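Local coordinates for protein alpha,alpha-trehalose-phosphate synthase (UDP-forming) (Burkholderia xenovorans, PDB 5HXA) that belongs to glycosyltransferase family 20, a family of sugar-transferring enzymes with the two-domain GT-B architecture, at residues Asp388-Ala400 against Leu404-Ser416. Sequence-based numbering, arbitrary orientation.
Sequences DPGVLVLSQFAGA and LPGALVVNPFDLS. With EDO (1,2-ethanediol), chain D.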
loop_
_atom_site.group_PDB
_atom_site.type_symbol
_atom_site.label_atom_id
_atom_site.label_comp_id
_atom_site.label_asym_id
_atom_site.label_seq_id
_atom_site.Cartn_x
_atom_site.Cartn_y
_atom_site.Cartn_z
ATOM N N ASP A 388 -40.172 -3.084 4.508
ATOM C CA ASP A 388 -39.582 -4.269 3.903
ATOM C C ASP A 388 -38.174 -3.941 3.417
ATOM O O ASP A 388 -37.898 -4.026 2.214
ATOM C CB ASP A 388 -40.483 -4.760 2.760
ATOM C CG ASP A 388 -40.048 -6.099 2.194
ATOM O OD1 ASP A 388 -39.243 -6.799 2.844
ATOM O OD2 ASP A 388 -40.516 -6.454 1.092
ATOM N N PRO A 389 -37.255 -3.567 4.308
ATOM C CA PRO A 389 -35.971 -3.024 3.855
ATOM C C PRO A 389 -34.974 -4.095 3.434
ATOM O O PRO A 389 -34.941 -5.209 3.962
ATOM C CB PRO A 389 -35.462 -2.260 5.087
ATOM C CG PRO A 389 -36.031 -3.024 6.250
ATOM C CD PRO A 389 -37.399 -3.505 5.781
ATOM N N GLY A 390 -34.149 -3.735 2.451
ATOM C CA GLY A 390 -33.038 -4.571 2.043
ATOM C C GLY A 390 -31.875 -4.494 3.026
ATOM O O GLY A 390 -31.923 -3.816 4.059
ATOM N N VAL A 391 -30.800 -5.202 2.681
ATOM C CA VAL A 391 -29.667 -5.424 3.578
ATOM C C VAL A 391 -28.410 -4.869 2.920
ATOM O O VAL A 391 -28.138 -5.165 1.752
ATOM C CB VAL A 391 -29.487 -6.922 3.889
ATOM C CG1 VAL A 391 -28.262 -7.163 4.788
ATOM C CG2 VAL A 391 -30.748 -7.490 4.525
ATOM N N LEU A 392 -27.615 -4.121 3.685
ATOM C CA LEU A 392 -26.353 -3.566 3.191
ATOM C C LEU A 392 -25.183 -4.490 3.530
ATOM O O LEU A 392 -25.018 -4.906 4.688
ATOM C CB LEU A 392 -26.096 -2.173 3.791
ATOM C CG LEU A 392 -24.747 -1.519 3.445
ATOM C CD1 LEU A 392 -24.585 -1.249 1.940
ATOM C CD2 LEU A 392 -24.516 -0.222 4.256
ATOM N N VAL A 393 -24.390 -4.823 2.512
ATOM C CA VAL A 393 -23.112 -5.513 2.658
ATOM C C VAL A 393 -22.028 -4.490 2.329
ATOM O O VAL A 393 -22.023 -3.913 1.231
ATOM C CB VAL A 393 -23.017 -6.749 1.744
ATOM C CG1 VAL A 393 -21.608 -7.385 1.832
ATOM C CG2 VAL A 393 -24.094 -7.777 2.113
ATOM N N LEU A 394 -21.120 -4.257 3.274
ATOM C CA LEU A 394 -20.253 -3.086 3.251
ATOM C C LEU A 394 -18.801 -3.457 3.530
ATOM O O LEU A 394 -18.508 -4.200 4.472
ATOM C CB LEU A 394 -20.730 -2.055 4.291
ATOM C CG LEU A 394 -19.952 -0.741 4.366
ATOM C CD1 LEU A 394 -20.166 0.102 3.098
ATOM C CD2 LEU A 394 -20.424 0.016 5.590
ATOM N N SER A 395 -17.895 -2.890 2.733
ATOM C CA SER A 395 -16.463 -3.085 2.933
ATOM C C SER A 395 -15.973 -2.374 4.185
ATOM O O SER A 395 -16.374 -1.248 4.474
ATOM C CB SER A 395 -15.683 -2.540 1.731
ATOM O OG SER A 395 -14.308 -2.452 2.045
ATOM N N GLN A 396 -15.041 -3.004 4.897
ATOM C CA GLN A 396 -14.453 -2.283 6.020
ATOM C C GLN A 396 -13.501 -1.178 5.572
ATOM O O GLN A 396 -13.002 -0.436 6.420
ATOM C CB GLN A 396 -13.730 -3.261 6.959
ATOM C CG GLN A 396 -12.730 -4.179 6.326
ATOM C CD GLN A 396 -12.407 -5.384 7.219
ATOM O OE1 GLN A 396 -13.204 -5.784 8.065
ATOM N NE2 GLN A 396 -11.235 -5.948 7.033
ATOM N N PHE A 397 -13.243 -1.035 4.271
ATOM C CA PHE A 397 -12.349 0.008 3.778
ATOM C C PHE A 397 -13.098 1.144 3.082
ATOM O O PHE A 397 -12.468 1.957 2.397
ATOM C CB PHE A 397 -11.314 -0.601 2.832
ATOM C CG PHE A 397 -10.457 -1.678 3.471
ATOM C CD1 PHE A 397 -9.351 -1.343 4.228
ATOM C CD2 PHE A 397 -10.767 -3.020 3.306
ATOM C CE1 PHE A 397 -8.558 -2.327 4.813
ATOM C CE2 PHE A 397 -9.978 -4.008 3.888
ATOM C CZ PHE A 397 -8.874 -3.656 4.644
ATOM N N ALA A 398 -14.420 1.216 3.237
ATOM C CA ALA A 398 -15.235 2.222 2.560
ATOM C C ALA A 398 -15.384 3.519 3.351
ATOM O O ALA A 398 -16.047 4.443 2.874
ATOM C CB ALA A 398 -16.624 1.658 2.248
ATOM N N GLY A 399 -14.805 3.612 4.535
ATOM C CA GLY A 399 -14.899 4.834 5.315
ATOM C C GLY A 399 -16.214 4.948 6.062
ATOM O O GLY A 399 -16.271 5.560 7.127
ATOM N N ALA A 400 -17.277 4.338 5.534
ATOM C CA ALA A 400 -18.623 4.527 6.061
ATOM C C ALA A 400 -19.026 3.505 7.131
ATOM O O ALA A 400 -20.091 3.670 7.734
ATOM C CB ALA A 400 -19.640 4.507 4.908
ATOM N N LEU A 404 -22.451 3.209 10.056
ATOM C CA LEU A 404 -23.584 2.391 9.624
ATOM C C LEU A 404 -23.649 1.116 10.458
ATOM O O LEU A 404 -23.505 0.003 9.936
ATOM C CB LEU A 404 -23.470 2.073 8.134
ATOM C CG LEU A 404 -23.609 3.285 7.200
ATOM C CD1 LEU A 404 -23.253 2.899 5.757
ATOM C CD2 LEU A 404 -25.028 3.852 7.261
ATOM N N PRO A 405 -23.894 1.244 11.768
ATOM C CA PRO A 405 -24.051 0.051 12.617
ATOM C C PRO A 405 -25.311 -0.697 12.205
ATOM O O PRO A 405 -26.401 -0.124 12.163
ATOM C CB PRO A 405 -24.171 0.635 14.034
ATOM C CG PRO A 405 -24.793 1.980 13.811
ATOM C CD PRO A 405 -24.289 2.477 12.471
ATOM N N GLY A 406 -25.156 -1.975 11.893
ATOM C CA GLY A 406 -26.213 -2.762 11.284
ATOM C C GLY A 406 -25.879 -3.244 9.890
ATOM O O GLY A 406 -26.529 -4.181 9.394
ATOM N N ALA A 407 -24.891 -2.638 9.236
ATOM C CA ALA A 407 -24.403 -3.189 7.977
ATOM C C ALA A 407 -23.691 -4.508 8.244
ATOM O O ALA A 407 -23.069 -4.692 9.292
ATOM C CB ALA A 407 -23.432 -2.217 7.298
ATOM N N LEU A 408 -23.759 -5.429 7.276
ATOM C CA LEU A 408 -22.886 -6.603 7.290
ATOM C C LEU A 408 -21.521 -6.172 6.757
ATOM O O LEU A 408 -21.353 -5.951 5.555
ATOM C CB LEU A 408 -23.474 -7.747 6.464
ATOM C CG LEU A 408 -24.790 -8.363 6.966
ATOM C CD1 LEU A 408 -25.255 -9.467 6.013
ATOM C CD2 LEU A 408 -24.671 -8.907 8.412
ATOM N N VAL A 409 -20.552 -6.043 7.646
ATOM C CA VAL A 409 -19.257 -5.484 7.288
ATOM C C VAL A 409 -18.319 -6.628 6.942
ATOM O O VAL A 409 -18.249 -7.626 7.669
ATOM C CB VAL A 409 -18.700 -4.622 8.434
ATOM C CG1 VAL A 409 -17.303 -4.106 8.102
ATOM C CG2 VAL A 409 -19.646 -3.451 8.703
ATOM N N VAL A 410 -17.596 -6.487 5.824
ATOM C CA VAL A 410 -16.740 -7.549 5.311
ATOM C C VAL A 410 -15.393 -6.991 4.862
ATOM O O VAL A 410 -15.242 -5.804 4.553
ATOM C CB VAL A 410 -17.400 -8.318 4.136
ATOM C CG1 VAL A 410 -18.684 -9.025 4.604
ATOM C CG2 VAL A 410 -17.685 -7.377 2.946
ATOM N N ASN A 411 -14.407 -7.883 4.843
ATOM C CA ASN A 411 -13.104 -7.602 4.258
ATOM C C ASN A 411 -13.176 -8.003 2.789
ATOM O O ASN A 411 -13.314 -9.199 2.493
ATOM C CB ASN A 411 -12.027 -8.395 4.980
ATOM C CG ASN A 411 -10.624 -8.056 4.501
ATOM O OD1 ASN A 411 -10.426 -7.599 3.366
ATOM N ND2 ASN A 411 -9.650 -8.294 5.354
ATOM N N PRO A 412 -13.115 -7.062 1.839
ATOM C CA PRO A 412 -13.294 -7.444 0.428
ATOM C C PRO A 412 -12.155 -8.298 -0.105
ATOM O O PRO A 412 -12.301 -8.887 -1.186
ATOM C CB PRO A 412 -13.384 -6.089 -0.300
ATOM C CG PRO A 412 -12.535 -5.177 0.551
ATOM C CD PRO A 412 -12.817 -5.628 1.994
ATOM N N PHE A 413 -11.032 -8.393 0.610
ATOM C CA PHE A 413 -9.971 -9.314 0.213
ATOM C C PHE A 413 -10.276 -10.760 0.597
ATOM O O PHE A 413 -9.441 -11.634 0.358
ATOM C CB PHE A 413 -8.634 -8.883 0.833
ATOM C CG PHE A 413 -8.145 -7.554 0.332
ATOM C CD1 PHE A 413 -8.590 -6.370 0.907
ATOM C CD2 PHE A 413 -7.263 -7.482 -0.736
ATOM C CE1 PHE A 413 -8.154 -5.137 0.427
ATOM C CE2 PHE A 413 -6.822 -6.255 -1.214
ATOM C CZ PHE A 413 -7.274 -5.081 -0.631
ATOM N N ASP A 414 -11.433 -11.017 1.206
ATOM C CA ASP A 414 -11.858 -12.343 1.652
ATOM C C ASP A 414 -13.095 -12.704 0.829
ATOM O O ASP A 414 -14.223 -12.386 1.214
ATOM C CB ASP A 414 -12.146 -12.342 3.181
ATOM C CG ASP A 414 -12.360 -13.736 3.744
ATOM O OD1 ASP A 414 -12.631 -14.669 2.967
ATOM O OD2 ASP A 414 -12.254 -13.895 4.975
ATOM N N LEU A 415 -12.884 -13.357 -0.321
ATOM C CA LEU A 415 -14.016 -13.675 -1.191
ATOM C C LEU A 415 -15.035 -14.562 -0.482
ATOM O O LEU A 415 -16.250 -14.405 -0.674
ATOM C CB LEU A 415 -13.521 -14.345 -2.476
ATOM C CG LEU A 415 -12.653 -13.466 -3.382
ATOM C CD1 LEU A 415 -12.239 -14.242 -4.629
ATOM C CD2 LEU A 415 -13.380 -12.167 -3.767
ATOM N N SER A 416 -14.566 -15.504 0.341
ATOM C CA SER A 416 -15.488 -16.400 1.031
ATOM C C SER A 416 -16.343 -15.648 2.045
ATOM O O SER A 416 -17.548 -15.909 2.160
ATOM C CB SER A 416 -14.723 -17.533 1.723
ATOM O OG SER A 416 -14.184 -18.430 0.770
HETATM C C1 EDO D . -14.075 -0.348 9.762
HETATM O O1 EDO D . -14.417 0.590 8.727
HETATM C C2 EDO D . -14.966 -1.587 9.685
HETATM O O2 EDO D . -15.594 -1.881 10.943
HETATM O O HOH W 1 -28.302 -4.102 6.615
#
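V391 starts the contact, its CG1 reaching CD1 of L408 on the sheet face that also carries V393 and V410; helices 415-426 and 430-446 pack on this face. The two segments form the last pair of parallel strands, 391-395 and 408-410, in the Rossmann-like sheet of one GT-B domain, with 408-410 outermost within the chain. Just before the strands pair directly, a water links L392 N to G406 O. L392 then begins the backbone ladder, its O accepting from L408 N at 2.9 Å. On the other face L392 CD2 meets both L404 CD1 (3.7 Å) and A407 CB (3.8 Å), the two leucine side chains crossing at about a right angle. V393 adds a CA-H...O contact to L408 O, and its CG1 lies against V410 CG2. L394 is gripped through both backbone polar atoms: its N donates to L408 O, while its O accepts from V410 N at 2.8 Å. Its CD2 joins the L404 and A407 cluster, beside helix 375-382. With chi1 at 167°, S395 OG sits beside its own carbonyl carbon, where it accepts from F397 N in an ST turn and donates a hydrogen bond to P368 O, while P412 CD packs against it. Q396 N closes the ladder on V410 O; beyond CG its extended side chain lies across N411, the amide planes 39° apart. F397 presents its ring edge to N411 OD1 and P412 CD, while F413 directs an edge toward its face in an offset edge-to-face pair, planes 85° apart. N411 OD1 is held by F413 N in an Asx turn. R173 of the second subunit packs on F397 and N411. The chemistry thus changes along the contact: four backbone hydrogen bonds set the parallel register between faces of mainly aliphatic side chains, with V409 exposed, then the ST turn of S395, the Asx turn of N411 and aromatic packing take over where the strands end.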